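Local structure of putative flavoprotein (Bacteroides eggerthii, 4ICI) at residues Leu17-Ser22 and Asp89-Gly94; Asp41-Ala46 and Pro76-Lys81. The protein binds flavin mononucleotide in a flavodoxin-like fold and probably serves as an electron-transfer or redox flavoprotein. All coordinates share one frame; numbering follows the deposited sequence.

Interaction 1: residues Leu17-Ser22 and Asp89-Gly94. With FMN (flavin mononucleotide), chain B; EDO (1,2-ethanediol), chain E; EDO (1,2-ethanediol), chain G.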
loop_
_atom_site.group_PDB
_atom_site.type_symbol
_atom_site.label_atom_id
_atom_site.label_comp_id
_atom_site.label_asym_id
_atom_site.label_seq_id
_atom_site.Cartn_x
_atom_site.Cartn_y
_atom_site.Cartn_z
ATOM N N LEU A 17 -2.991 8.662 -8.033
ATOM C CA LEU A 17 -2.623 8.762 -6.635
ATOM C C LEU A 17 -1.747 7.601 -6.231
ATOM O O LEU A 17 -2.011 6.447 -6.618
ATOM C CB LEU A 17 -3.874 8.736 -5.765
ATOM C CG LEU A 17 -3.688 8.928 -4.261
ATOM C CD1 LEU A 17 -3.117 10.328 -3.955
ATOM C CD2 LEU A 17 -4.992 8.656 -3.526
ATOM N N VAL A 18 -0.692 7.931 -5.485
ATOM C CA VAL A 18 0.179 6.955 -4.841
ATOM C C VAL A 18 -0.087 7.061 -3.340
ATOM O O VAL A 18 0.428 7.964 -2.679
ATOM C CB VAL A 18 1.671 7.144 -5.229
ATOM C CG1 VAL A 18 2.557 6.118 -4.549
ATOM C CG2 VAL A 18 1.872 7.163 -6.759
ATOM N N ALA A 19 -0.918 6.162 -2.840
ATOM C CA ALA A 19 -1.206 6.068 -1.410
ATOM C C ALA A 19 -0.249 5.059 -0.802
ATOM O O ALA A 19 0.042 4.031 -1.418
ATOM C CB ALA A 19 -2.688 5.648 -1.182
ATOM N N TYR A 20 0.244 5.336 0.403
ATOM C CA TYR A 20 1.172 4.414 1.014
ATOM C C TYR A 20 1.204 4.527 2.512
ATOM O O TYR A 20 1.023 5.630 3.058
ATOM C CB TYR A 20 2.600 4.588 0.437
ATOM C CG TYR A 20 3.219 5.891 0.852
ATOM C CD1 TYR A 20 2.937 7.084 0.182
ATOM C CD2 TYR A 20 4.007 5.955 1.983
ATOM C CE1 TYR A 20 3.489 8.289 0.602
ATOM C CE2 TYR A 20 4.538 7.136 2.406
ATOM C CZ TYR A 20 4.279 8.306 1.713
ATOM O OH TYR A 20 4.826 9.507 2.148
ATOM N N PHE A 21 1.466 3.392 3.143
ATOM C CA PHE A 21 1.816 3.333 4.553
ATOM C C PHE A 21 3.300 2.976 4.657
ATOM O O PHE A 21 3.806 2.099 3.946
ATOM C CB PHE A 21 0.967 2.256 5.241
ATOM C CG PHE A 21 1.409 1.915 6.649
ATOM C CD1 PHE A 21 1.427 2.871 7.640
ATOM C CD2 PHE A 21 1.791 0.639 6.962
ATOM C CE1 PHE A 21 1.846 2.557 8.902
ATOM C CE2 PHE A 21 2.202 0.320 8.228
ATOM C CZ PHE A 21 2.233 1.297 9.206
ATOM N N SER A 22 3.996 3.679 5.545
ATOM C CA SER A 22 5.390 3.402 5.819
ATOM C C SER A 22 5.639 3.616 7.299
ATOM O O SER A 22 5.358 4.698 7.829
ATOM C CB SER A 22 6.271 4.321 5.001
ATOM O OG SER A 22 7.652 4.012 5.173
ATOM N N ASP A 89 -8.174 8.354 -11.180
ATOM C CA ASP A 89 -8.464 7.208 -12.033
ATOM C C ASP A 89 -7.700 5.959 -11.606
ATOM O O ASP A 89 -8.179 4.846 -11.789
ATOM C CB ASP A 89 -8.083 7.513 -13.481
ATOM C CG ASP A 89 -8.795 8.715 -14.034
ATOM O OD1 ASP A 89 -10.033 8.638 -14.105
ATOM O OD2 ASP A 89 -8.127 9.741 -14.354
ATOM N N VAL A 90 -6.487 6.145 -11.092
ATOM C CA VAL A 90 -5.594 5.046 -10.717
ATOM C C VAL A 90 -5.112 5.346 -9.299
ATOM O O VAL A 90 -4.691 6.486 -9.001
ATOM C CB VAL A 90 -4.388 4.994 -11.651
ATOM C CG1 VAL A 90 -3.394 3.935 -11.230
ATOM C CG2 VAL A 90 -4.838 4.819 -13.131
ATOM N N VAL A 91 -5.163 4.337 -8.436
ATOM C CA VAL A 91 -4.666 4.461 -7.070
ATOM C C VAL A 91 -3.688 3.315 -6.819
ATOM O O VAL A 91 -4.046 2.113 -6.840
ATOM C CB VAL A 91 -5.805 4.452 -6.039
ATOM C CG1 VAL A 91 -5.243 4.504 -4.593
ATOM C CG2 VAL A 91 -6.784 5.601 -6.275
ATOM N N PHE A 92 -2.398 3.655 -6.664
ATOM C CA PHE A 92 -1.403 2.710 -6.190
ATOM C C PHE A 92 -1.509 2.687 -4.672
ATOM O O PHE A 92 -1.753 3.743 -4.066
ATOM C CB PHE A 92 0.009 3.141 -6.615
ATOM C CG PHE A 92 0.263 3.060 -8.090
ATOM C CD1 PHE A 92 -0.016 4.134 -8.942
ATOM C CD2 PHE A 92 0.784 1.901 -8.622
ATOM C CE1 PHE A 92 0.228 4.049 -10.296
ATOM C CE2 PHE A 92 1.013 1.796 -9.997
ATOM C CZ PHE A 92 0.748 2.887 -10.819
ATOM N N ILE A 93 -1.370 1.499 -4.083
ATOM C CA ILE A 93 -1.451 1.328 -2.642
ATOM C C ILE A 93 -0.206 0.594 -2.166
ATOM O O ILE A 93 -0.009 -0.587 -2.481
ATOM C CB ILE A 93 -2.681 0.526 -2.212
ATOM C CG1 ILE A 93 -3.959 1.170 -2.735
ATOM C CG2 ILE A 93 -2.713 0.402 -0.699
ATOM C CD1 ILE A 93 -5.262 0.391 -2.416
ATOM N N GLY A 94 0.678 1.304 -1.451
ATOM C CA GLY A 94 1.925 0.761 -1.021
ATOM C C GLY A 94 2.029 0.491 0.462
ATOM O O GLY A 94 1.406 1.169 1.303
HETATM N N1 FMN B . 9.822 -8.675 5.531
HETATM C C2 FMN B . 9.626 -9.789 4.754
HETATM O O2 FMN B . 10.371 -9.987 3.797
HETATM N N3 FMN B . 8.603 -10.675 5.066
HETATM C C4 FMN B . 7.780 -10.512 6.168
HETATM O O4 FMN B . 6.861 -11.341 6.315
HETATM C C4A FMN B . 8.005 -9.392 6.985
HETATM N N5 FMN B . 7.219 -9.184 8.140
HETATM C C5A FMN B . 7.461 -8.029 8.894
HETATM C C6 FMN B . 6.671 -7.777 10.025
HETATM C C7 FMN B . 6.870 -6.648 10.780
HETATM C C7M FMN B . 5.985 -6.367 11.957
HETATM C C8 FMN B . 7.846 -5.730 10.433
HETATM C C8M FMN B . 8.072 -4.499 11.279
HETATM C C9 FMN B . 8.641 -5.976 9.321
HETATM C C9A FMN B . 8.449 -7.119 8.520
HETATM N N10 FMN B . 9.238 -7.366 7.386
HETATM C C10 FMN B . 9.012 -8.489 6.627
HETATM C "C1'" FMN B . 10.278 -6.362 6.961
HETATM C "C2'" FMN B . 9.570 -5.189 6.227
HETATM O "O2'" FMN B . 8.692 -5.596 5.205
HETATM C "C3'" FMN B . 10.585 -4.263 5.528
HETATM O "O3'" FMN B . 11.671 -3.920 6.446
HETATM C "C4'" FMN B . 9.941 -2.998 4.885
HETATM O "O4'" FMN B . 10.868 -2.501 3.950
HETATM C "C5'" FMN B . 9.710 -1.893 5.984
HETATM O "O5'" FMN B . 9.122 -0.815 5.302
HETATM P P FMN B . 8.883 0.615 5.982
HETATM O O1P FMN B . 10.293 1.141 6.298
HETATM O O2P FMN B . 8.088 1.429 5.078
HETATM O O3P FMN B . 8.079 0.455 7.276
HETATM C C1 EDO E . 2.698 8.423 6.972
HETATM O O1 EDO E . 2.843 8.164 8.378
HETATM C C2 EDO E . 2.899 7.191 6.070
HETATM O O2 EDO E . 2.500 5.978 6.656
HETATM C C1 EDO G . 6.061 8.999 4.810
HETATM O O1 EDO G . 5.586 10.269 4.362
HETATM C C2 EDO G . 7.231 8.918 5.808
HETATM O O2 EDO G . 8.577 9.252 5.341
#
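With chi1 of Phe92 at -68° (CG anti to the carbonyl carbon) and Val18 CG2 set beside its own N, methyl and ring are brought together on the sheet face that Val18 and Phe92 share as partners across two parallel strands of the flavodoxin-like fold. Val18 CG2 lies 4.2 Å from Phe92 CD1, the side chains crossing at a slant. The strand axes are 20° from parallel. Five backbone bonds join them: Leu17 N to Val90 O, Phe92 N to Leu17 O, Ala19 N to Phe92 O, Gly94 N to Ala19 O and Phe21 N to Gly94 O, the first nearly straight at 174°. Val91 CA and Ile93 CA add C-H...O contacts to Leu17 O and Ala19 O. On the other face, Leu17 CD2 is 4.3 Å from Val91 CG1, which also lies 4.4 Å from Ala19 CB; helix 104-112 covers Ala19 and Ile93 there, while helix 26-38 packs on Val18 and Phe92. Gly94 pairs with Tyr20, where a CB on the glycine would sit a tight 3.5 Å from Tyr20 CB. Just past the strand, the chain reaches the phosphate of the FMN: Ser22 OG donates to FMN O2P at 2.6 Å.

Interaction 2: residues Asp41-Ala46 and Pro76-Lys81; sequences DLYPIA and PAIKSK. With EDO (1,2-ethanediol), chain E.
The edge strand 41-44 of the flavodoxin-like sheet, with the residues that follow it, meets the irregular loop between helix 64-70 and strand 90-96. Tyr43, its CG anti to the backbone N (chi1 167°), extends to the loop and donates from OH to Ser80 O at 2.6 Å. The hydroxyl approaches in the carbonyl plane, on a lone pair, with a C=O...donor angle of 138°; in turn, Ser80 O lies at the edge of the tyrosine ring. Ile78 CG2 packs 3.7 Å from Tyr43 OH, and Ile78 CD1 lies 3.7 Å from Ile45 CG2. Beyond these isoleucines is helix 104-112, where Phe109 touches Ile45 and Ile105 touches Ile78. A second direct bond, Lys79 N to Ala46 O, measures 2.8 Å and is nearly straight at 175°. Between the two bonds, water 1 accepts from Ala46 N and Ser80 N, each 3.2 Å away. A phenylalanine in place of Tyr43 would probably leave Ser80 O without its hydroxyl donor and the loop less firmly fixed to the strand. Apart from that phenol, the polar links use backbone atoms or water, which implies that attachment here depends more on the path of the loop than on its polar side chains.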
loop_
_atom_site.group_PDB
_atom_site.type_symbol
_atom_site.label_atom_id
_atom_site.label_comp_id
_atom_site.label_asym_id
_atom_site.label_seq_id
_atom_site.Cartn_x
_atom_site.Cartn_y
_atom_site.Cartn_z
ATOM N N ASP A 41 0.231 12.257 -7.497
ATOM C CA ASP A 41 0.134 12.826 -6.160
ATOM C C ASP A 41 0.450 11.725 -5.173
ATOM O O ASP A 41 0.111 10.588 -5.431
ATOM C CB ASP A 41 -1.302 13.307 -5.907
ATOM C CG ASP A 41 -1.680 14.549 -6.715
ATOM O OD1 ASP A 41 -0.777 15.270 -7.183
ATOM O OD2 ASP A 41 -2.899 14.820 -6.859
ATOM N N LEU A 42 1.071 12.064 -4.043
ATOM C CA LEU A 42 1.293 11.110 -2.968
ATOM C C LEU A 42 0.385 11.407 -1.782
ATOM O O LEU A 42 0.188 12.579 -1.442
ATOM C CB LEU A 42 2.747 11.106 -2.489
ATOM C CG LEU A 42 3.642 10.013 -3.072
ATOM C CD1 LEU A 42 3.759 10.210 -4.536
ATOM C CD2 LEU A 42 5.045 10.016 -2.386
ATOM N N TYR A 43 -0.137 10.339 -1.169
ATOM C CA TYR A 43 -0.962 10.405 0.020
ATOM C C TYR A 43 -0.363 9.450 1.065
ATOM O O TYR A 43 -0.527 8.227 0.984
ATOM C CB TYR A 43 -2.409 10.031 -0.293
ATOM C CG TYR A 43 -3.286 9.764 0.931
ATOM C CD1 TYR A 43 -3.534 10.750 1.875
ATOM C CD2 TYR A 43 -3.880 8.539 1.107
ATOM C CE1 TYR A 43 -4.335 10.489 2.995
ATOM C CE2 TYR A 43 -4.679 8.282 2.219
ATOM C CZ TYR A 43 -4.891 9.251 3.143
ATOM O OH TYR A 43 -5.712 8.963 4.237
ATOM N N PRO A 44 0.361 10.009 2.057
ATOM C CA PRO A 44 0.797 9.196 3.159
ATOM C C PRO A 44 -0.414 8.793 4.024
ATOM O O PRO A 44 -1.197 9.642 4.486
ATOM C CB PRO A 44 1.756 10.104 3.923
ATOM C CG PRO A 44 2.118 11.237 2.950
ATOM C CD PRO A 44 0.857 11.397 2.149
ATOM N N ILE A 45 -0.557 7.491 4.231
ATOM C CA ILE A 45 -1.597 6.934 5.098
ATOM C C ILE A 45 -1.028 6.998 6.512
ATOM O O ILE A 45 -0.198 6.155 6.876
ATOM C CB ILE A 45 -1.926 5.472 4.709
ATOM C CG1 ILE A 45 -2.447 5.377 3.241
ATOM C CG2 ILE A 45 -2.920 4.880 5.696
ATOM C CD1 ILE A 45 -2.500 3.940 2.658
ATOM N N ALA A 46 -1.432 8.024 7.271
ATOM C CA ALA A 46 -0.840 8.299 8.564
ATOM C C ALA A 46 -1.674 7.678 9.670
ATOM O O ALA A 46 -2.864 7.974 9.806
ATOM C CB ALA A 46 -0.715 9.810 8.817
ATOM N N PRO A 76 -6.643 -0.390 12.146
ATOM C CA PRO A 76 -5.903 0.714 12.758
ATOM C C PRO A 76 -6.357 2.041 12.202
ATOM O O PRO A 76 -6.522 2.197 11.002
ATOM C CB PRO A 76 -4.450 0.383 12.398
ATOM C CG PRO A 76 -4.401 -1.112 12.250
ATOM C CD PRO A 76 -5.734 -1.397 11.557
ATOM N N ALA A 77 -6.578 2.994 13.096
ATOM C CA ALA A 77 -7.174 4.263 12.735
ATOM C C ALA A 77 -6.211 5.126 11.917
ATOM O O ALA A 77 -4.981 5.152 12.154
ATOM C CB ALA A 77 -7.603 5.009 13.994
ATOM N N ILE A 78 -6.782 5.814 10.933
ATOM C CA ILE A 78 -6.064 6.743 10.055
ATOM C C ILE A 78 -6.365 8.177 10.517
ATOM O O ILE A 78 -7.518 8.513 10.798
ATOM C CB ILE A 78 -6.442 6.529 8.569
ATOM C CG1 ILE A 78 -5.915 5.171 8.071
ATOM C CG2 ILE A 78 -5.929 7.691 7.683
ATOM C CD1 ILE A 78 -6.494 4.709 6.699
ATOM N N LYS A 79 -5.351 9.029 10.549
ATOM C CA LYS A 79 -5.525 10.431 10.939
ATOM C C LYS A 79 -6.525 11.178 10.096
ATOM O O LYS A 79 -7.497 11.767 10.607
ATOM C CB LYS A 79 -4.210 11.184 10.828
ATOM C CG LYS A 79 -3.388 11.163 12.049
ATOM C CD LYS A 79 -2.372 12.283 12.034
ATOM C CE LYS A 79 -1.315 12.015 13.056
ATOM N NZ LYS A 79 -0.373 13.174 13.244
ATOM N N SER A 80 -6.286 11.186 8.786
ATOM C CA SER A 80 -7.055 12.019 7.854
ATOM C C SER A 80 -7.241 11.291 6.546
ATOM O O SER A 80 -6.241 10.796 5.988
ATOM C CB SER A 80 -6.289 13.316 7.592
ATOM O OG SER A 80 -6.128 14.029 8.798
ATOM N N LYS A 81 -8.474 11.250 6.047
ATOM C CA LYS A 81 -8.746 10.683 4.718
ATOM C C LYS A 81 -8.252 11.599 3.614
ATOM O O LYS A 81 -8.027 12.808 3.796
ATOM C CB LYS A 81 -10.249 10.427 4.506
ATOM C CG LYS A 81 -10.816 9.353 5.421
ATOM C CD LYS A 81 -12.254 9.012 5.092
ATOM C CE LYS A 81 -12.791 7.869 5.940
ATOM N NZ LYS A 81 -14.148 7.492 5.452
HETATM C C1 EDO E . 2.698 8.423 6.972
HETATM O O1 EDO E . 2.843 8.164 8.378
HETATM C C2 EDO E . 2.899 7.191 6.070
HETATM O O2 EDO E . 2.500 5.978 6.656
HETATM O O HOH W 1 -3.674 10.250 7.247
#

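Interactions 1 and 2 have centres 10 Å apart and share one parallel sheet, in which strand 16-20 lies between strands 41-44 and 90-96. Backbone pairing couples them directly: Val18 N is 2.8 Å from Asp41 O, and Tyr20 O is 2.7 Å from Ile45 N, both probable hydrogen bonds. Along the chain, interaction 2 is nested within the loop closed by interaction 1. The buried pair thus forms part of the sheet's interior, whereas 76-81 adjoins its edge; helix 104-112 touches side chains from both contacts. One ethanediol, probably from the crystallisation liquor, accepts from Ser22 N and donates to Ile45 O, evidence of how near the phosphate-binding end of interaction 1 lies to Ile45.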